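Local atomic coordinates of long form salivary protein D7L1 (Aedes aegypti, PDB entry 3DXL), a protein that binds and sequesters biogenic amines and eicosanoids of the host response, such as serotonin, noradrenaline and leukotrienes, and so modulates blood feeding by the female mosquito. Residues R213-V218 / S254-D259; K223-V228 / K249-S254. All blocks are in the same frame, centred on the assembly; numbering follows the deposited sequence.

In the fold
Coming from the N terminus, the chain passes the first odorant-binding-protein-like part, which holds the lipid pocket, and enters the second, amine-binding one, where both contacts lie. Helix 208-217 supplies the first half of contact 1, and helix 223-234, next in the chain, the first half of contact 2. After the disulfide partner C232 the chain returns along helix 243-253, and L251 and S254 close contact 2; the turn and the start of helix 257-271 then close contact 1. Contact 2 is thus nested inside the loop of contact 1. S254 belongs to both, their centres lie about 8 Å apart, and F215 touches L225, so four helices are tied together here.

Contact 1: R213-V218 / S254-D259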
ATOM      1  N   ARG A 213     -12.299   0.486   4.479  1.00 10.94           N
ATOM      2  CA  ARG A 213     -11.711  -0.831   4.620  1.00 11.30           C
ATOM      3  C   ARG A 213     -11.254  -1.043   6.064  1.00 10.35           C
ATOM      4  O   ARG A 213     -11.504  -2.080   6.658  1.00 10.93           O
ATOM      5  CB  ARG A 213     -10.529  -0.971   3.653  1.00 11.35           C
ATOM      6  CG  ARG A 213      -9.919  -2.356   3.581  1.00 11.59           C
ATOM      7  CD  ARG A 213      -8.724  -2.383   2.630  1.00 12.54           C
ATOM      8  NE  ARG A 213      -8.498  -3.741   2.117  1.00 14.51           N
ATOM      9  CZ  ARG A 213      -7.807  -4.682   2.750  1.00 14.25           C
ATOM     10  NH1 ARG A 213      -7.233  -4.424   3.920  1.00 14.47           N
ATOM     11  NH2 ARG A 213      -7.668  -5.886   2.213  1.00 13.35           N
ATOM     12  N   ASP A 214     -10.568  -0.044   6.608  1.00 10.40           N
ATOM     13  CA  ASP A 214     -10.046  -0.143   7.970  1.00 10.11           C
ATOM     14  C   ASP A 214     -11.131  -0.101   9.055  1.00 10.08           C
ATOM     15  O   ASP A 214     -11.002  -0.764  10.077  1.00 10.53           O
ATOM     16  CB  ASP A 214      -8.985   0.920   8.214  1.00 10.07           C
ATOM     17  CG  ASP A 214      -7.657   0.574   7.556  1.00 10.13           C
ATOM     18  OD1 ASP A 214      -7.480  -0.582   7.090  1.00 10.34           O
ATOM     19  OD2 ASP A 214      -6.785   1.470   7.512  1.00  9.52           O
ATOM     20  N   PHE A 215     -12.211   0.643   8.809  1.00 10.12           N
ATOM     21  CA  PHE A 215     -13.375   0.585   9.705  1.00 10.84           C
ATOM     22  C   PHE A 215     -14.005  -0.803   9.722  1.00 10.91           C
ATOM     23  O   PHE A 215     -14.315  -1.347  10.789  1.00 11.15           O
ATOM     24  CB  PHE A 215     -14.438   1.616   9.318  1.00 10.72           C
ATOM     25  CG  PHE A 215     -14.292   2.947  10.015  1.00 10.62           C
ATOM     26  CD1 PHE A 215     -13.095   3.651   9.958  1.00 11.77           C
ATOM     27  CD2 PHE A 215     -15.372   3.516  10.683  1.00 10.88           C
ATOM     28  CE1 PHE A 215     -12.964   4.884  10.584  1.00 11.76           C
ATOM     29  CE2 PHE A 215     -15.247   4.754  11.316  1.00 12.28           C
ATOM     30  CZ  PHE A 215     -14.045   5.436  11.253  1.00 11.03           C
ATOM     31  N   LYS A 216     -14.174  -1.395   8.536  1.00 11.58           N
ATOM     32  CA  LYS A 216     -14.793  -2.705   8.467  1.00 12.53           C
ATOM     33  C   LYS A 216     -13.950  -3.759   9.171  1.00 12.35           C
ATOM     34  O   LYS A 216     -14.485  -4.666   9.808  1.00 12.93           O
ATOM     35  CB  LYS A 216     -15.094  -3.091   7.020  1.00 13.35           C
ATOM     36  CG  LYS A 216     -16.191  -2.235   6.409  1.00 16.32           C
ATOM     37  CD  LYS A 216     -16.525  -2.624   4.985  1.00 20.71           C
ATOM     38  CE  LYS A 216     -17.606  -1.703   4.423  1.00 23.00           C
ATOM     39  NZ  LYS A 216     -17.807  -1.907   2.960  1.00 25.74           N
ATOM     40  N   LEU A 217     -12.627  -3.603   9.107  1.00 12.78           N
ATOM     41  CA  LEU A 217     -11.723  -4.535   9.778  1.00 13.43           C
ATOM     42  C   LEU A 217     -11.762  -4.462  11.306  1.00 13.44           C
ATOM     43  O   LEU A 217     -11.346  -5.405  11.975  1.00 14.87           O
ATOM     44  CB  LEU A 217     -10.286  -4.386   9.268  1.00 13.33           C
ATOM     45  CG  LEU A 217     -10.089  -5.011   7.885  1.00 13.45           C
ATOM     46  CD1 LEU A 217      -8.811  -4.504   7.241  1.00 14.30           C
ATOM     47  CD2 LEU A 217     -10.115  -6.541   7.953  1.00 16.05           C
ATOM     48  N   VAL A 218     -12.269  -3.360  11.858  1.00 13.28           N
ATOM     49  CA  VAL A 218     -12.533  -3.303  13.301  1.00 13.11           C
ATOM     50  C   VAL A 218     -14.023  -3.399  13.610  1.00 13.22           C
ATOM     51  O   VAL A 218     -14.479  -2.985  14.684  1.00 13.20           O
ATOM     52  CB  VAL A 218     -11.860  -2.094  14.010  1.00 12.84           C
ATOM     53  CG1 VAL A 218     -10.353  -2.228  13.937  1.00 12.24           C
ATOM     54  CG2 VAL A 218     -12.315  -0.777  13.418  1.00 11.77           C
ATOM     55  N   SER A 254     -14.010  14.595  14.801  1.00 11.64           N
ATOM     56  CA  SER A 254     -15.377  14.337  14.320  1.00 11.85           C
ATOM     57  C   SER A 254     -16.200  13.428  15.235  1.00 11.94           C
ATOM     58  O   SER A 254     -15.694  12.861  16.191  1.00 12.30           O
ATOM     59  CB  SER A 254     -15.318  13.689  12.936  1.00 11.89           C
ATOM     60  OG  SER A 254     -15.005  12.314  13.066  1.00 11.79           O
ATOM     61  N   SER A 255     -17.479  13.260  14.892  1.00 12.01           N
ATOM     62  CA  SER A 255     -18.367  12.349  15.608  1.00 13.03           C
ATOM     63  C   SER A 255     -18.026  10.863  15.426  1.00 12.45           C
ATOM     64  O   SER A 255     -18.626  10.015  16.078  1.00 13.26           O
ATOM     65  CB  SER A 255     -19.815  12.588  15.181  1.00 13.31           C
ATOM     66  OG  SER A 255     -19.960  12.335  13.792  1.00 15.70           O
ATOM     67  N   VAL A 256     -17.067  10.540  14.552  1.00 12.08           N
ATOM     68  CA  VAL A 256     -16.613   9.149  14.427  1.00 12.16           C
ATOM     69  C   VAL A 256     -15.208   8.978  15.011  1.00 11.74           C
ATOM     70  O   VAL A 256     -14.547   7.979  14.741  1.00 11.77           O
ATOM     71  CB  VAL A 256     -16.710   8.585  12.965  1.00 12.43           C
ATOM     72  CG1 VAL A 256     -18.143   8.631  12.470  1.00 13.03           C
ATOM     73  CG2 VAL A 256     -15.779   9.330  12.003  1.00 12.28           C
ATOM     74  N   LYS A 257     -14.763   9.934  15.830  1.00 11.25           N
ATOM     75  CA  LYS A 257     -13.378   9.921  16.299  1.00 11.46           C
ATOM     76  C   LYS A 257     -12.973   8.641  17.012  1.00 10.72           C
ATOM     77  O   LYS A 257     -11.856   8.159  16.816  1.00 10.45           O
ATOM     78  CB  LYS A 257     -13.067  11.153  17.156  1.00 11.66           C
ATOM     79  CG  LYS A 257     -13.833  11.265  18.474  1.00 12.05           C
ATOM     80  CD  LYS A 257     -13.421  12.499  19.284  1.00 13.36           C
ATOM     81  CE  LYS A 257     -13.987  13.793  18.732  1.00 15.63           C
ATOM     82  NZ  LYS A 257     -15.458  13.871  18.926  1.00 16.65           N
ATOM     83  N   ASP A 258     -13.853   8.084  17.843  1.00 10.92           N
ATOM     84  CA  ASP A 258     -13.501   6.876  18.576  1.00 11.92           C
ATOM     85  C   ASP A 258     -13.328   5.675  17.654  1.00 10.93           C
ATOM     86  O   ASP A 258     -12.340   4.947  17.764  1.00 11.28           O
ATOM     87  CB  ASP A 258     -14.512   6.592  19.687  1.00 12.96           C
ATOM     88  CG  ASP A 258     -14.514   7.672  20.754  1.00 15.51           C
ATOM     89  OD1 ASP A 258     -13.420   8.121  21.152  1.00 17.04           O
ATOM     90  OD2 ASP A 258     -15.614   8.073  21.179  1.00 19.54           O
ATOM     91  N   ASP A 259     -14.265   5.483  16.729  1.00 10.82           N
ATOM     92  CA  ASP A 259     -14.133   4.438  15.721  1.00 10.96           C
ATOM     93  C   ASP A 259     -12.909   4.663  14.846  1.00 10.33           C
ATOM     94  O   ASP A 259     -12.213   3.705  14.508  1.00 10.27           O
ATOM     95  CB  ASP A 259     -15.392   4.368  14.859  1.00 11.57           C
ATOM     96  CG  ASP A 259     -16.575   3.796  15.601  1.00 13.00           C
ATOM     97  OD1 ASP A 259     -16.409   3.329  16.744  1.00 13.90           O
ATOM     98  OD2 ASP A 259     -17.671   3.786  15.011  1.00 14.96           O
TER
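The N-terminal turn of helix 257-271, with V256 at its N-cap position, receives the ring of F215 from helix 208-217. The ring meets D259 first: F215 CE2 comes to 3.6 Å from D259 CB, while F215 CZ lies 3.8 Å from D259 C. The carbonyl oxygen O of D259 stands 4.1 Å above one face of the ring, displaced toward its rim. The backbone sets CB of D259 against the ring; with CG anti to the carbonyl carbon (chi1 -72°), the carboxylate is turned off to one side, its plane 82° from that of the ring. CG2 of V256 approaches CZ of F215 obliquely, at 4.3 Å.

Both helices belong to the second PBP/GOBP-family part of the protein, the one that binds biogenic amines, and the ring lies about 11 Å from the side chain of D265, which binds noradrenaline further along helix 257-271. One residue before F215, D214 of helix 208-217 forms salt bridges with R267 and R270 of helix 257-271, a second link between the two helices beside the apolar one. The turn that carries V256 is held from within: S254 forms an ST turn, OG accepting from N of V256 at 3.1 Å. S254 O takes both N and NZ of K257, from opposite faces of its carbonyl plane, with NZ at 2.9 Å.

Contact 2: K223-V228 / K249-S254; sequences KALEEV and KCLVES. Unlike the reference sequence in segment 223-228: E227 (reference Lys).
The carbonyl oxygen of L251 is gripped twice, from the same face of its plane, near the C-terminal end of helix 243-253. OG of S254 donates to O of L251 at 2.8 Å, tilted 23° from the carbonyl plane, and N of S254 reaches that same O of L251 at 3.2 Å. The OG lies between the backbone N and the carbonyl carbon of its own residue (chi1 78°), and this brings it back toward the carbonyl of L251. Against the serine rests V228 of helix 223-234: its CG1 lies 3.6 Å from CB of S254 and 3.7 Å from OG of S254.

These two consecutive helices are joined covalently as well, by the C232-C250 disulfide, one of the bridges of this odorant-binding-protein-like, all-helical fold. Deeper in, CD1 of L225 meets CD2 of L251 at 3.7 Å, the two side chains crossing at a slant. CD2 of L251 also lies 4.3 Å from CG1 of V228, so this one methyl meets both L225 and V228. Beyond the leucines, V211 and F215 of helix 208-217 touch L225, and F260 of helix 257-271 touches L251.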
ATOM      1  N   LYS A 223     -21.331   4.022   7.380  1.00 13.92           N
ATOM      2  CA  LYS A 223     -22.260   5.072   6.949  1.00 14.58           C
ATOM      3  C   LYS A 223     -21.950   6.427   7.588  1.00 13.48           C
ATOM      4  O   LYS A 223     -21.860   7.451   6.901  1.00 13.00           O
ATOM      5  CB  LYS A 223     -23.722   4.673   7.190  1.00 14.71           C
ATOM      6  CG  LYS A 223     -24.265   3.677   6.183  1.00 15.89           C
ATOM      7  CD  LYS A 223     -25.720   3.316   6.486  1.00 16.58           C
ATOM      8  CE  LYS A 223     -25.865   1.893   7.038  1.00 20.17           C
ATOM      9  NZ  LYS A 223     -25.874   1.750   8.528  1.00 17.65           N
ATOM     10  N   ALA A 224     -21.759   6.431   8.904  1.00 12.80           N
ATOM     11  CA  ALA A 224     -21.451   7.669   9.607  1.00 13.32           C
ATOM     12  C   ALA A 224     -20.104   8.228   9.137  1.00 12.83           C
ATOM     13  O   ALA A 224     -19.968   9.422   8.931  1.00 12.36           O
ATOM     14  CB  ALA A 224     -21.480   7.459  11.116  1.00 13.80           C
ATOM     15  N   LEU A 225     -19.125   7.346   8.936  1.00 12.58           N
ATOM     16  CA  LEU A 225     -17.821   7.752   8.426  1.00 12.75           C
ATOM     17  C   LEU A 225     -17.931   8.457   7.078  1.00 12.89           C
ATOM     18  O   LEU A 225     -17.327   9.495   6.857  1.00 11.89           O
ATOM     19  CB  LEU A 225     -16.909   6.536   8.293  1.00 12.43           C
ATOM     20  CG  LEU A 225     -15.612   6.743   7.504  1.00 12.45           C
ATOM     21  CD1 LEU A 225     -14.644   7.691   8.214  1.00 12.13           C
ATOM     22  CD2 LEU A 225     -14.935   5.414   7.226  1.00 12.34           C
ATOM     23  N   GLU A 226     -18.722   7.886   6.177  1.00 13.87           N
ATOM     24  CA  GLU A 226     -18.873   8.467   4.854  1.00 14.66           C
ATOM     25  C   GLU A 226     -19.457   9.872   4.929  1.00 14.35           C
ATOM     26  O   GLU A 226     -18.999  10.777   4.238  1.00 13.13           O
ATOM     27  CB  GLU A 226     -19.738   7.583   3.960  1.00 15.39           C
ATOM     28  CG  GLU A 226     -18.993   6.414   3.324  1.00 18.47           C
ATOM     29  CD  GLU A 226     -19.619   5.953   2.001  1.00 21.42           C
ATOM     30  OE1 GLU A 226     -20.859   5.955   1.882  1.00 24.49           O
ATOM     31  OE2 GLU A 226     -18.865   5.584   1.078  1.00 25.25           O
ATOM     32  N   GLU A 227     -20.458  10.056   5.790  1.00 14.68           N
ATOM     33  CA  GLU A 227     -21.060  11.370   5.992  1.00 16.00           C
ATOM     34  C   GLU A 227     -20.043  12.371   6.540  1.00 14.52           C
ATOM     35  O   GLU A 227     -19.933  13.494   6.055  1.00 14.48           O
ATOM     36  CB  GLU A 227     -22.268  11.259   6.922  1.00 16.13           C
ATOM     37  CG  GLU A 227     -23.440  10.521   6.295  1.00 19.02           C
ATOM     38  CD  GLU A 227     -24.522  10.126   7.284  1.00 20.14           C
ATOM     39  OE1 GLU A 227     -24.283  10.156   8.514  1.00 24.69           O
ATOM     40  OE2 GLU A 227     -25.619   9.768   6.815  1.00 25.10           O
ATOM     41  N   VAL A 228     -19.272  11.946   7.537  1.00 14.10           N
ATOM     42  CA  VAL A 228     -18.206  12.790   8.067  1.00 13.89           C
ATOM     43  C   VAL A 228     -17.189  13.154   6.981  1.00 13.52           C
ATOM     44  O   VAL A 228     -16.798  14.301   6.843  1.00 13.10           O
ATOM     45  CB  VAL A 228     -17.495  12.122   9.265  1.00 13.87           C
ATOM     46  CG1 VAL A 228     -16.152  12.794   9.552  1.00 13.91           C
ATOM     47  CG2 VAL A 228     -18.389  12.151  10.510  1.00 14.24           C
ATOM     48  N   LYS A 249      -6.982  15.603  10.955  1.00 10.18           N
ATOM     49  CA  LYS A 249      -7.551  16.490  11.969  1.00 10.97           C
ATOM     50  C   LYS A 249      -9.075  16.385  11.989  1.00 11.68           C
ATOM     51  O   LYS A 249      -9.689  16.261  13.051  1.00 11.86           O
ATOM     52  CB  LYS A 249      -7.125  17.917  11.670  1.00 10.97           C
ATOM     53  CG  LYS A 249      -7.770  18.969  12.567  1.00 11.45           C
ATOM     54  CD  LYS A 249      -7.187  20.336  12.298  1.00 13.24           C
ATOM     55  CE  LYS A 249      -7.938  21.447  13.040  1.00 13.70           C
ATOM     56  NZ  LYS A 249      -7.755  21.419  14.529  1.00 14.62           N
ATOM     57  N   CYS A 250      -9.684  16.430  10.807  1.00 13.11           N
ATOM     58  CA  CYS A 250     -11.128  16.366  10.688  1.00 13.03           C
ATOM     59  C   CYS A 250     -11.675  15.086  11.312  1.00 12.70           C
ATOM     60  O   CYS A 250     -12.605  15.127  12.110  1.00 13.10           O
ATOM     61  CB  CYS A 250     -11.544  16.482   9.224  1.00 13.97           C
ATOM     62  SG  CYS A 250     -13.280  16.874   8.957  1.00 17.38           S
ATOM     63  N   LEU A 251     -11.076  13.946  10.971  1.00 11.89           N
ATOM     64  CA  LEU A 251     -11.515  12.668  11.511  1.00 11.58           C
ATOM     65  C   LEU A 251     -11.349  12.600  13.030  1.00 11.20           C
ATOM     66  O   LEU A 251     -12.259  12.162  13.738  1.00 12.06           O
ATOM     67  CB  LEU A 251     -10.784  11.510  10.831  1.00 11.61           C
ATOM     68  CG  LEU A 251     -11.284  11.203   9.413  1.00 12.27           C
ATOM     69  CD1 LEU A 251     -10.234  10.439   8.628  1.00 13.35           C
ATOM     70  CD2 LEU A 251     -12.583  10.430   9.477  1.00 13.13           C
ATOM     71  N   VAL A 252     -10.187  13.037  13.513  1.00 11.16           N
ATOM     72  CA  VAL A 252      -9.863  12.997  14.943  1.00 11.78           C
ATOM     73  C   VAL A 252     -10.810  13.860  15.790  1.00 11.49           C
ATOM     74  O   VAL A 252     -11.059  13.557  16.958  1.00 11.95           O
ATOM     75  CB  VAL A 252      -8.365  13.380  15.184  1.00 11.94           C
ATOM     76  CG1 VAL A 252      -8.073  13.656  16.670  1.00 13.43           C
ATOM     77  CG2 VAL A 252      -7.459  12.277  14.660  1.00 12.95           C
ATOM     78  N   GLU A 253     -11.341  14.918  15.186  1.00 11.25           N
ATOM     79  CA  GLU A 253     -12.219  15.856  15.882  1.00 11.83           C
ATOM     80  C   GLU A 253     -13.702  15.616  15.605  1.00 12.12           C
ATOM     81  O   GLU A 253     -14.553  16.323  16.147  1.00 13.01           O
ATOM     82  CB  GLU A 253     -11.796  17.278  15.519  1.00 11.87           C
ATOM     83  CG  GLU A 253     -10.383  17.598  16.035  1.00 12.75           C
ATOM     84  CD  GLU A 253      -9.803  18.922  15.551  1.00 12.23           C
ATOM     85  OE1 GLU A 253     -10.503  19.691  14.857  1.00 14.76           O
ATOM     86  OE2 GLU A 253      -8.622  19.191  15.864  1.00 13.38           O
ATOM     87  N   SER A 254     -14.010  14.595  14.801  1.00 11.64           N
ATOM     88  CA  SER A 254     -15.377  14.337  14.320  1.00 11.85           C
ATOM     89  C   SER A 254     -16.200  13.428  15.235  1.00 11.94           C
ATOM     90  O   SER A 254     -15.694  12.861  16.191  1.00 12.30           O
ATOM     91  CB  SER A 254     -15.318  13.689  12.936  1.00 11.89           C
ATOM     92  OG  SER A 254     -15.005  12.314  13.066  1.00 11.79           O
TER